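Local atomic coordinates of acetone carboxylase alpha subunit (Xanthobacter autotrophicus Py2, PDB entry 5M45), a protein that forms the alpha subunit of a multi-subunit carboxylase and belongs to the hydantoinase B/oxoprolinase family. Residues L493-V498 and S522-W527; V268-L273 and S367-D372; D582-N587 and L649-G654. All blocks are in the same frame, centred on the assembly; numbering follows the deposited sequence.

Contact 1: L493-V498 and S522-W527; sequences LAEPLV and SLRMVW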
loop_
_atom_site.group_PDB
_atom_site.type_symbol
_atom_site.label_atom_id
_atom_site.label_comp_id
_atom_site.label_asym_id
_atom_site.label_seq_id
_atom_site.Cartn_x
_atom_site.Cartn_y
_atom_site.Cartn_z
ATOM N N LEU A 493 23.543 -7.838 15.613
ATOM C CA LEU A 493 23.709 -7.957 14.166
ATOM C C LEU A 493 22.531 -7.394 13.362
ATOM O O LEU A 493 22.669 -7.115 12.159
ATOM C CB LEU A 493 23.856 -9.419 13.734
ATOM C CG LEU A 493 24.956 -10.303 14.314
ATOM C CD1 LEU A 493 24.855 -11.676 13.638
ATOM C CD2 LEU A 493 26.359 -9.714 14.123
ATOM N N ALA A 494 21.366 -7.295 14.006
ATOM C CA ALA A 494 20.129 -6.865 13.350
ATOM C C ALA A 494 19.610 -5.484 13.782
ATOM O O ALA A 494 18.518 -5.089 13.305
ATOM C CB ALA A 494 19.050 -7.922 13.600
ATOM N N GLU A 495 20.341 -4.762 14.636
ATOM C CA GLU A 495 19.919 -3.430 15.157
ATOM C C GLU A 495 21.170 -2.566 15.353
ATOM O O GLU A 495 22.150 -3.082 15.882
ATOM C CB GLU A 495 19.211 -3.563 16.536
ATOM C CG GLU A 495 18.074 -4.584 16.630
ATOM C CD GLU A 495 17.617 -4.927 18.058
ATOM O OE1 GLU A 495 16.489 -5.465 18.245
ATOM O OE2 GLU A 495 18.400 -4.695 19.025
ATOM N N PRO A 496 21.130 -1.258 15.010
ATOM C CA PRO A 496 22.262 -0.344 15.276
ATOM C C PRO A 496 22.195 0.198 16.710
ATOM O O PRO A 496 22.042 1.403 16.933
ATOM C CB PRO A 496 22.070 0.747 14.220
ATOM C CG PRO A 496 20.584 0.854 14.119
ATOM C CD PRO A 496 20.065 -0.567 14.258
ATOM N N LEU A 497 22.328 -0.734 17.663
ATOM C CA LEU A 497 22.164 -0.509 19.098
ATOM C C LEU A 497 23.144 -1.453 19.821
ATOM O O LEU A 497 23.406 -2.557 19.329
ATOM C CB LEU A 497 20.722 -0.872 19.574
ATOM C CG LEU A 497 19.526 -0.202 18.865
ATOM C CD1 LEU A 497 18.223 -0.866 19.315
ATOM C CD2 LEU A 497 19.476 1.274 19.161
ATOM N N VAL A 498 23.645 -1.038 20.991
ATOM C CA VAL A 498 24.419 -1.918 21.865
ATOM C C VAL A 498 23.837 -2.010 23.266
ATOM O O VAL A 498 23.299 -1.050 23.796
ATOM C CB VAL A 498 25.917 -1.517 21.970
ATOM C CG1 VAL A 498 26.598 -1.672 20.606
ATOM C CG2 VAL A 498 26.099 -0.106 22.483
ATOM N N SER A 522 16.181 -4.286 29.441
ATOM C CA SER A 522 17.479 -4.052 28.807
ATOM C C SER A 522 17.670 -2.551 28.551
ATOM O O SER A 522 16.728 -1.878 28.131
ATOM C CB SER A 522 17.606 -4.850 27.488
ATOM O OG SER A 522 16.621 -4.512 26.500
ATOM N N LEU A 523 18.891 -2.039 28.815
ATOM C CA LEU A 523 19.243 -0.669 28.486
ATOM C C LEU A 523 20.030 -0.707 27.187
ATOM O O LEU A 523 21.066 -1.390 27.108
ATOM C CB LEU A 523 20.122 -0.026 29.583
ATOM C CG LEU A 523 20.550 1.436 29.378
ATOM C CD1 LEU A 523 19.361 2.322 29.185
ATOM C CD2 LEU A 523 21.395 1.981 30.520
ATOM N N ARG A 524 19.556 0.051 26.200
ATOM C CA ARG A 524 20.220 0.189 24.889
ATOM C C ARG A 524 20.851 1.576 24.702
ATOM O O ARG A 524 20.267 2.594 25.111
ATOM C CB ARG A 524 19.246 -0.035 23.746
ATOM C CG ARG A 524 18.267 -1.206 23.929
ATOM C CD ARG A 524 18.917 -2.538 24.272
ATOM N NE ARG A 524 17.911 -3.565 24.062
ATOM C CZ ARG A 524 17.615 -4.152 22.898
ATOM N NH1 ARG A 524 18.290 -3.902 21.796
ATOM N NH2 ARG A 524 16.599 -5.014 22.845
ATOM N N MET A 525 22.005 1.589 24.054
ATOM C CA MET A 525 22.649 2.813 23.578
ATOM C C MET A 525 22.669 2.776 22.056
ATOM O O MET A 525 23.082 1.783 21.463
ATOM C CB MET A 525 24.075 2.950 24.118
ATOM C CG MET A 525 24.681 4.336 23.861
ATOM S SD MET A 525 26.308 4.702 24.630
ATOM C CE MET A 525 27.343 3.769 23.511
ATOM N N VAL A 526 22.246 3.864 21.416
ATOM C CA VAL A 526 22.289 3.962 19.936
ATOM C C VAL A 526 23.759 3.982 19.470
ATOM O O VAL A 526 24.602 4.695 20.033
ATOM C CB VAL A 526 21.500 5.188 19.457
ATOM C CG1 VAL A 526 21.530 5.314 17.937
ATOM C CG2 VAL A 526 20.027 5.101 19.913
ATOM N N TRP A 527 24.077 3.190 18.441
ATOM C CA TRP A 527 25.456 3.006 18.008
ATOM C C TRP A 527 25.576 2.552 16.525
ATOM O O TRP A 527 25.067 1.482 16.149
ATOM C CB TRP A 527 26.152 1.981 18.926
ATOM C CG TRP A 527 27.579 1.741 18.540
ATOM C CD1 TRP A 527 28.104 0.652 17.879
ATOM C CD2 TRP A 527 28.651 2.650 18.741
ATOM N NE1 TRP A 527 29.455 0.841 17.672
ATOM C CE2 TRP A 527 29.812 2.064 18.178
ATOM C CE3 TRP A 527 28.732 3.933 19.297
ATOM C CZ2 TRP A 527 31.057 2.695 18.215
ATOM C CZ3 TRP A 527 29.968 4.565 19.344
ATOM C CH2 TRP A 527 31.119 3.957 18.765
HETATM O O HOH W 1 16.367 -6.783 20.590
#
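Val498 is the apolar centre, and its two methyls do different work. CG1 leans against the indole of Trp527, 3.9 Å from CD1 and meeting the ring obliquely, while CG2 lies 4.0 Å from Met525 CB, the two side chains running side by side and pointing the same way. On the other face of the sheet Leu497 meets Val526, CD2 to CG2 at 3.9 Å, and Met534 of strand 532-535 packs on both. The backbones beneath are neighbouring antiparallel strands, 497-504 outermost, within this chain, in a five-stranded sheet and 520-526 next in from it. Val498 and Met525 form a hydrogen-bonded pair, each N-H given to the other's carbonyl, with Val498 N to Met525 O at 2.9 Å. Leu497 and Val526 are the adjoining non-hydrogen-bonded pair. Just before the strand begins, Pro496 centres an inverse gamma turn, and its O takes the N-H of Trp527 from above the carbonyl plane, 46° out of it.

Farther out lies the charged edge. Arg524 NH1 reaches Glu495 OE2 at 2.9 Å on the syn side, the carboxylate and guanidinium nearly coplanar, and a water joins Glu495 OE1 to Arg524 NH2. With chi2 at -53° the arginine chain bends to place CD; farther along, NE gives its hydrogen to Ser522 OG in an almost straight bond of 2.9 Å. Glu457 takes NH2 as a second carboxylate, so one buried guanidinium has two carboxylate partners. On the side of Val498 and Met525, the chain of another protein approaches, and an acidic side chain there accepts from Trp527 NE1.

Contact 2: V268-L273 and S367-D372; sequences VEHGRL and SEMIND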
loop_
_atom_site.group_PDB
_atom_site.type_symbol
_atom_site.label_atom_id
_atom_site.label_comp_id
_atom_site.label_asym_id
_atom_site.label_seq_id
_atom_site.Cartn_x
_atom_site.Cartn_y
_atom_site.Cartn_z
ATOM N N VAL A 268 -10.333 -34.054 12.604
ATOM C CA VAL A 268 -10.999 -32.862 13.086
ATOM C C VAL A 268 -12.072 -33.232 14.128
ATOM O O VAL A 268 -12.119 -32.656 15.253
ATOM C CB VAL A 268 -11.623 -32.048 11.905
ATOM C CG1 VAL A 268 -12.232 -30.745 12.422
ATOM C CG2 VAL A 268 -10.610 -31.737 10.811
ATOM N N GLU A 269 -12.927 -34.192 13.796
ATOM C CA GLU A 269 -13.961 -34.637 14.760
ATOM C C GLU A 269 -13.321 -35.230 16.037
ATOM O O GLU A 269 -13.824 -35.023 17.138
ATOM C CB GLU A 269 -14.943 -35.633 14.115
ATOM C CG GLU A 269 -15.920 -36.353 15.050
ATOM C CD GLU A 269 -16.858 -35.446 15.845
ATOM O OE1 GLU A 269 -16.929 -34.209 15.586
ATOM O OE2 GLU A 269 -17.562 -36.001 16.757
ATOM N N HIS A 270 -12.213 -35.951 15.873
ATOM C CA HIS A 270 -11.437 -36.464 17.029
ATOM C C HIS A 270 -11.008 -35.297 17.966
ATOM O O HIS A 270 -11.110 -35.385 19.201
ATOM C CB HIS A 270 -10.239 -37.245 16.485
ATOM C CG HIS A 270 -9.411 -37.952 17.519
ATOM N ND1 HIS A 270 -8.268 -38.642 17.182
ATOM C CD2 HIS A 270 -9.536 -38.070 18.859
ATOM C CE1 HIS A 270 -7.739 -39.173 18.264
ATOM N NE2 HIS A 270 -8.483 -38.847 19.295
ATOM N N GLY A 271 -10.512 -34.220 17.371
ATOM C CA GLY A 271 -10.252 -32.953 18.098
ATOM C C GLY A 271 -11.411 -32.386 18.892
ATOM O O GLY A 271 -11.237 -31.986 20.045
ATOM N N ARG A 272 -12.591 -32.318 18.269
ATOM C CA ARG A 272 -13.813 -31.846 18.964
ATOM C C ARG A 272 -14.152 -32.747 20.151
ATOM O O ARG A 272 -14.407 -32.251 21.255
ATOM C CB ARG A 272 -15.020 -31.752 18.021
ATOM C CG ARG A 272 -16.244 -31.040 18.623
ATOM C CD ARG A 272 -17.515 -31.238 17.823
ATOM N NE ARG A 272 -17.895 -32.640 17.848
ATOM C CZ ARG A 272 -18.514 -33.255 18.861
ATOM N NH1 ARG A 272 -18.901 -32.577 19.956
ATOM N NH2 ARG A 272 -18.776 -34.558 18.786
ATOM N N LEU A 273 -14.148 -34.048 19.919
ATOM C CA LEU A 273 -14.370 -35.043 20.999
ATOM C C LEU A 273 -13.402 -34.874 22.187
ATOM O O LEU A 273 -13.798 -34.994 23.336
ATOM C CB LEU A 273 -14.301 -36.505 20.460
ATOM C CG LEU A 273 -15.452 -36.882 19.510
ATOM C CD1 LEU A 273 -15.113 -38.157 18.724
ATOM C CD2 LEU A 273 -16.796 -37.033 20.248
ATOM N N SER A 367 -2.714 -32.272 25.343
ATOM C CA SER A 367 -2.452 -33.673 24.934
ATOM C C SER A 367 -3.556 -34.306 24.057
ATOM O O SER A 367 -3.552 -35.515 23.855
ATOM C CB SER A 367 -2.087 -34.557 26.167
ATOM O OG SER A 367 -3.147 -34.566 27.043
ATOM N N GLU A 368 -4.447 -33.491 23.483
ATOM C CA GLU A 368 -5.407 -33.965 22.498
ATOM C C GLU A 368 -4.936 -33.565 21.095
ATOM O O GLU A 368 -3.831 -33.015 20.907
ATOM C CB GLU A 368 -6.800 -33.387 22.774
ATOM C CG GLU A 368 -7.274 -33.399 24.224
ATOM C CD GLU A 368 -7.165 -34.720 24.919
ATOM O OE1 GLU A 368 -7.729 -35.700 24.421
ATOM O OE2 GLU A 368 -6.538 -34.739 26.026
ATOM N N MET A 369 -5.762 -33.840 20.096
ATOM C CA MET A 369 -5.475 -33.376 18.727
ATOM C C MET A 369 -5.501 -31.848 18.711
ATOM O O MET A 369 -6.485 -31.221 19.161
ATOM C CB MET A 369 -6.495 -33.916 17.723
ATOM C CG MET A 369 -6.518 -35.436 17.532
ATOM S SD MET A 369 -4.987 -36.018 16.759
ATOM C CE MET A 369 -5.341 -35.681 15.047
ATOM N N ILE A 370 -4.428 -31.245 18.189
ATOM C CA ILE A 370 -4.300 -29.783 18.094
ATOM C C ILE A 370 -4.630 -29.402 16.623
ATOM O O ILE A 370 -3.773 -29.482 15.725
ATOM C CB ILE A 370 -2.882 -29.341 18.487
ATOM C CG1 ILE A 370 -2.496 -29.875 19.878
ATOM C CG2 ILE A 370 -2.714 -27.832 18.381
ATOM C CD1 ILE A 370 -3.338 -29.375 21.001
ATOM N N ASN A 371 -5.895 -29.026 16.413
ATOM C CA ASN A 371 -6.441 -28.692 15.113
ATOM C C ASN A 371 -7.780 -27.939 15.291
ATOM O O ASN A 371 -8.111 -27.561 16.420
ATOM C CB ASN A 371 -6.538 -29.947 14.222
ATOM C CG ASN A 371 -7.491 -31.017 14.762
ATOM O OD1 ASN A 371 -8.436 -30.726 15.495
ATOM N ND2 ASN A 371 -7.258 -32.271 14.370
ATOM N N ASP A 372 -8.543 -27.735 14.210
ATOM C CA ASP A 372 -9.781 -26.947 14.268
ATOM C C ASP A 372 -10.963 -27.604 14.996
ATOM O O ASP A 372 -11.974 -26.931 15.236
ATOM C CB ASP A 372 -10.212 -26.511 12.841
ATOM C CG ASP A 372 -9.329 -25.417 12.277
ATOM O OD1 ASP A 372 -8.660 -24.679 13.079
ATOM O OD2 ASP A 372 -9.229 -25.254 11.023
HETATM O O HOH W 2 -8.427 -35.074 20.443
HETATM O O HOH W 3 -8.602 -30.843 20.824
#
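Met369 sets its CG over one face of the His270 imidazole, 3.9 Å from the ring centroid and 18° off the normal, a CH-pi contact displaced toward the rim at ND1 and CG. SD stands farther off and oblique, 4.7 Å from the same centroid. The methionine CG is anti to its own carbonyl carbon, chi1 -64°, which sets it above the ring, and the two side chains cross at about a right angle. His270 ND1 is hydrogen-bonded to Tyr57 OH, a bond that would help fix the ring's rotation beneath that methylene.

Van der Waals packing continues one residue on, where Met369 CB rests 3.9 Å from Gly271 CA. Asn371 OD1 approaches the same CA at 3.9 Å. Gly271, without a side chain, leaves the place that this oxygen takes and lets the irregular 367-372 chain lie close against helix 257-282. This is helix-to-loop packing just ahead of helix 373-376, and Asn371 OD1 caps the backbone N of Gly373, while its ND2 is held by the carbonyls of Leu102 and Ala267. Asp372 touches Val268 CG1 through its backbone; its carboxylate accepts from Ser101 N, and its side chain is about 4 Å from the bound 3,6,9,12,15-pentaoxaheptadecan-1-ol.

Water supplies the polar links. One molecule donates to His270 O and accepts from Met369 N, both at 3.0 Å, and a second lies between Gly271 O and Met369 O.

Contact 3: D582-N587 and L649-G654; sequences DTDPEN and LERFAG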
loop_
_atom_site.group_PDB
_atom_site.type_symbol
_atom_site.label_atom_id
_atom_site.label_comp_id
_atom_site.label_asym_id
_atom_site.label_seq_id
_atom_site.Cartn_x
_atom_site.Cartn_y
_atom_site.Cartn_z
ATOM N N ASP A 582 16.907 -0.339 35.490
ATOM C CA ASP A 582 16.337 0.783 36.228
ATOM C C ASP A 582 15.651 0.179 37.475
ATOM O O ASP A 582 14.418 0.082 37.590
ATOM C CB ASP A 582 15.374 1.536 35.294
ATOM C CG ASP A 582 14.905 2.869 35.834
ATOM O OD1 ASP A 582 15.725 3.628 36.460
ATOM O OD2 ASP A 582 13.684 3.198 35.604
ATOM N N THR A 583 16.490 -0.199 38.427
ATOM C CA THR A 583 16.092 -1.068 39.525
ATOM C C THR A 583 14.857 -0.585 40.323
ATOM O O THR A 583 13.916 -1.370 40.561
ATOM C CB THR A 583 17.315 -1.304 40.454
ATOM O OG1 THR A 583 18.401 -1.885 39.690
ATOM C CG2 THR A 583 16.959 -2.224 41.647
ATOM N N ASP A 584 14.865 0.694 40.703
ATOM C CA ASP A 584 13.755 1.321 41.414
ATOM C C ASP A 584 13.431 2.627 40.698
ATOM O O ASP A 584 14.120 3.628 40.920
ATOM C CB ASP A 584 14.127 1.599 42.878
ATOM C CG ASP A 584 12.943 2.152 43.713
ATOM O OD1 ASP A 584 11.870 2.497 43.149
ATOM O OD2 ASP A 584 13.089 2.227 44.954
ATOM N N PRO A 585 12.394 2.634 39.823
ATOM C CA PRO A 585 12.167 3.850 39.023
ATOM C C PRO A 585 11.697 5.061 39.825
ATOM O O PRO A 585 11.749 6.176 39.316
ATOM C CB PRO A 585 11.104 3.423 38.009
ATOM C CG PRO A 585 10.532 2.168 38.536
ATOM C CD PRO A 585 11.575 1.504 39.363
ATOM N N GLU A 586 11.246 4.837 41.062
ATOM C CA GLU A 586 10.936 5.918 42.000
ATOM C C GLU A 586 12.197 6.549 42.583
ATOM O O GLU A 586 12.168 7.696 43.013
ATOM C CB GLU A 586 10.048 5.364 43.133
ATOM C CG GLU A 586 9.492 6.378 44.114
ATOM C CD GLU A 586 8.349 5.811 44.981
ATOM O OE1 GLU A 586 7.677 4.786 44.657
ATOM O OE2 GLU A 586 8.111 6.483 46.029
ATOM N N ASN A 587 13.285 5.776 42.671
ATOM C CA ASN A 587 14.583 6.216 43.234
ATOM C C ASN A 587 15.711 5.873 42.241
ATOM O O ASN A 587 16.586 5.076 42.547
ATOM C CB ASN A 587 14.825 5.532 44.590
ATOM C CG ASN A 587 13.796 5.909 45.596
ATOM O OD1 ASN A 587 13.740 7.074 46.013
ATOM N ND2 ASN A 587 12.918 4.988 45.945
ATOM N N LEU A 649 11.710 -5.589 45.531
ATOM C CA LEU A 649 12.419 -4.533 46.264
ATOM C C LEU A 649 12.161 -4.622 47.776
ATOM O O LEU A 649 11.003 -4.801 48.211
ATOM C CB LEU A 649 12.021 -3.137 45.742
ATOM C CG LEU A 649 12.342 -2.788 44.295
ATOM C CD1 LEU A 649 11.683 -1.464 43.873
ATOM C CD2 LEU A 649 13.840 -2.707 44.086
ATOM N N GLU A 650 13.229 -4.460 48.554
ATOM C CA GLU A 650 13.186 -4.626 50.013
ATOM C C GLU A 650 12.032 -3.863 50.696
ATOM O O GLU A 650 11.379 -4.393 51.600
ATOM C CB GLU A 650 14.534 -4.208 50.628
ATOM C CG GLU A 650 14.686 -4.536 52.132
ATOM C CD GLU A 650 14.104 -3.493 53.066
ATOM O OE1 GLU A 650 13.936 -2.337 52.640
ATOM O OE2 GLU A 650 13.800 -3.812 54.249
ATOM N N ARG A 651 11.774 -2.631 50.243
ATOM C CA ARG A 651 10.777 -1.772 50.872
ATOM C C ARG A 651 9.343 -2.253 50.769
ATOM O O ARG A 651 8.512 -1.825 51.550
ATOM C CB ARG A 651 10.923 -0.326 50.377
ATOM C CG ARG A 651 10.556 -0.102 48.900
ATOM C CD ARG A 651 11.438 1.043 48.329
ATOM N NE ARG A 651 11.142 1.496 46.942
ATOM C CZ ARG A 651 9.991 2.052 46.579
ATOM N NH1 ARG A 651 9.755 2.493 45.344
ATOM N NH2 ARG A 651 8.995 2.160 47.460
ATOM N N PHE A 652 9.026 -3.194 49.882
ATOM C CA PHE A 652 7.680 -3.741 49.839
ATOM C C PHE A 652 7.468 -4.970 50.723
ATOM O O PHE A 652 6.326 -5.424 50.891
ATOM C CB PHE A 652 7.297 -4.026 48.369
ATOM C CG PHE A 652 7.201 -2.785 47.558
ATOM C CD1 PHE A 652 6.115 -1.916 47.731
ATOM C CD2 PHE A 652 8.211 -2.431 46.682
ATOM C CE1 PHE A 652 6.012 -0.725 47.012
ATOM C CE2 PHE A 652 8.131 -1.230 45.966
ATOM C CZ PHE A 652 7.013 -0.391 46.110
ATOM N N ALA A 653 8.525 -5.550 51.286
ATOM C CA ALA A 653 8.362 -6.769 52.114
ATOM C C ALA A 653 7.406 -6.562 53.277
ATOM O O ALA A 653 6.516 -7.399 53.521
ATOM C CB ALA A 653 9.695 -7.262 52.625
ATOM N N GLY A 654 7.594 -5.448 53.983
ATOM C CA GLY A 654 6.756 -5.071 55.117
ATOM C C GLY A 654 5.354 -4.707 54.702
ATOM O O GLY A 654 4.406 -5.280 55.202
HETATM O O HOH W 4 6.562 3.233 46.432
#
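Arg651 and Asp584 reach toward each other tip to tip, and the guanidinium takes the carboxylate side-on with two nitrogens. Asp584 CG is anti to its backbone N (chi1 -175°), which carries the carboxylate out toward the 649-654 segment. NH1 gives a nearly straight bond to OD1 of Asp584 at 3.0 Å, in the guanidinium plane, and NE reaches its OD2 at 2.9 Å, bent and tilted from that plane. Both oxygens are met on their syn sides, and the two flat groups lie 21° apart. The same NH1 also makes a weak bond, 3.2 Å, to Glu586 OE1, and in this way serves both acids; the Glu586 carboxylate stands 81° to the guanidinium.

Beside the salt bridge the Leu649 side chain fills in by van der Waals contact: CD1 lies 3.8 Å from the carboxylate carbon CG of Asp584, and CD2 touches the carbonyl O and, as its one apolar partner here, the CG2 methyl of Thr583. The arrangement joins two type I beta turns, Asp584 to Asn587 and Leu649 to Phe652, the second leading into helix 652-657. It fastens the loop before strand 598-602 to the region that begins that helix, as a salt-bridge network of Asp584, Glu586 and Arg651 at the surface.

Around it, the turn's own residues hold Asp584. Its OD1 accepts Glu586 N in an Asx turn, and Asn587 ND2 gives OD2 a straight bond of 2.9 Å, arriving on the opposite face of the carboxylate from Arg651 NE. Each oxygen therefore has two donors, which would favour the charged form. The guanidinium has Phe652 CE2 over the centre of one face. A water that accepts from Arg651 NH2 also lies within hydrogen-bonding distance of Glu586 OE1, an oxygen that accepts from the backbone of another protein's chain.

How the contacts relate
The contacts follow one another along the chain: contact 2 closes first, then contact 1, then contact 3. Contacts 1 and 3 are neighbours, centres about 27 Å apart and nearest atoms about 7 Å, without touching. One five-stranded antiparallel sheet relates them: contact 1 pairs strands 497-504 and 520-526, and the 582-587 loop of contact 3 leads to strand 598-602 at its other margin. Contact 2 stands on the opposite side of the chain's centre, its centre about 44 Å from contact 1 and 47 Å from contact 3, where the 367-372 loop on helix 257-282 comes near the ligand. Chains of other proteins come within reach of all three, at widely separated parts of this subunit.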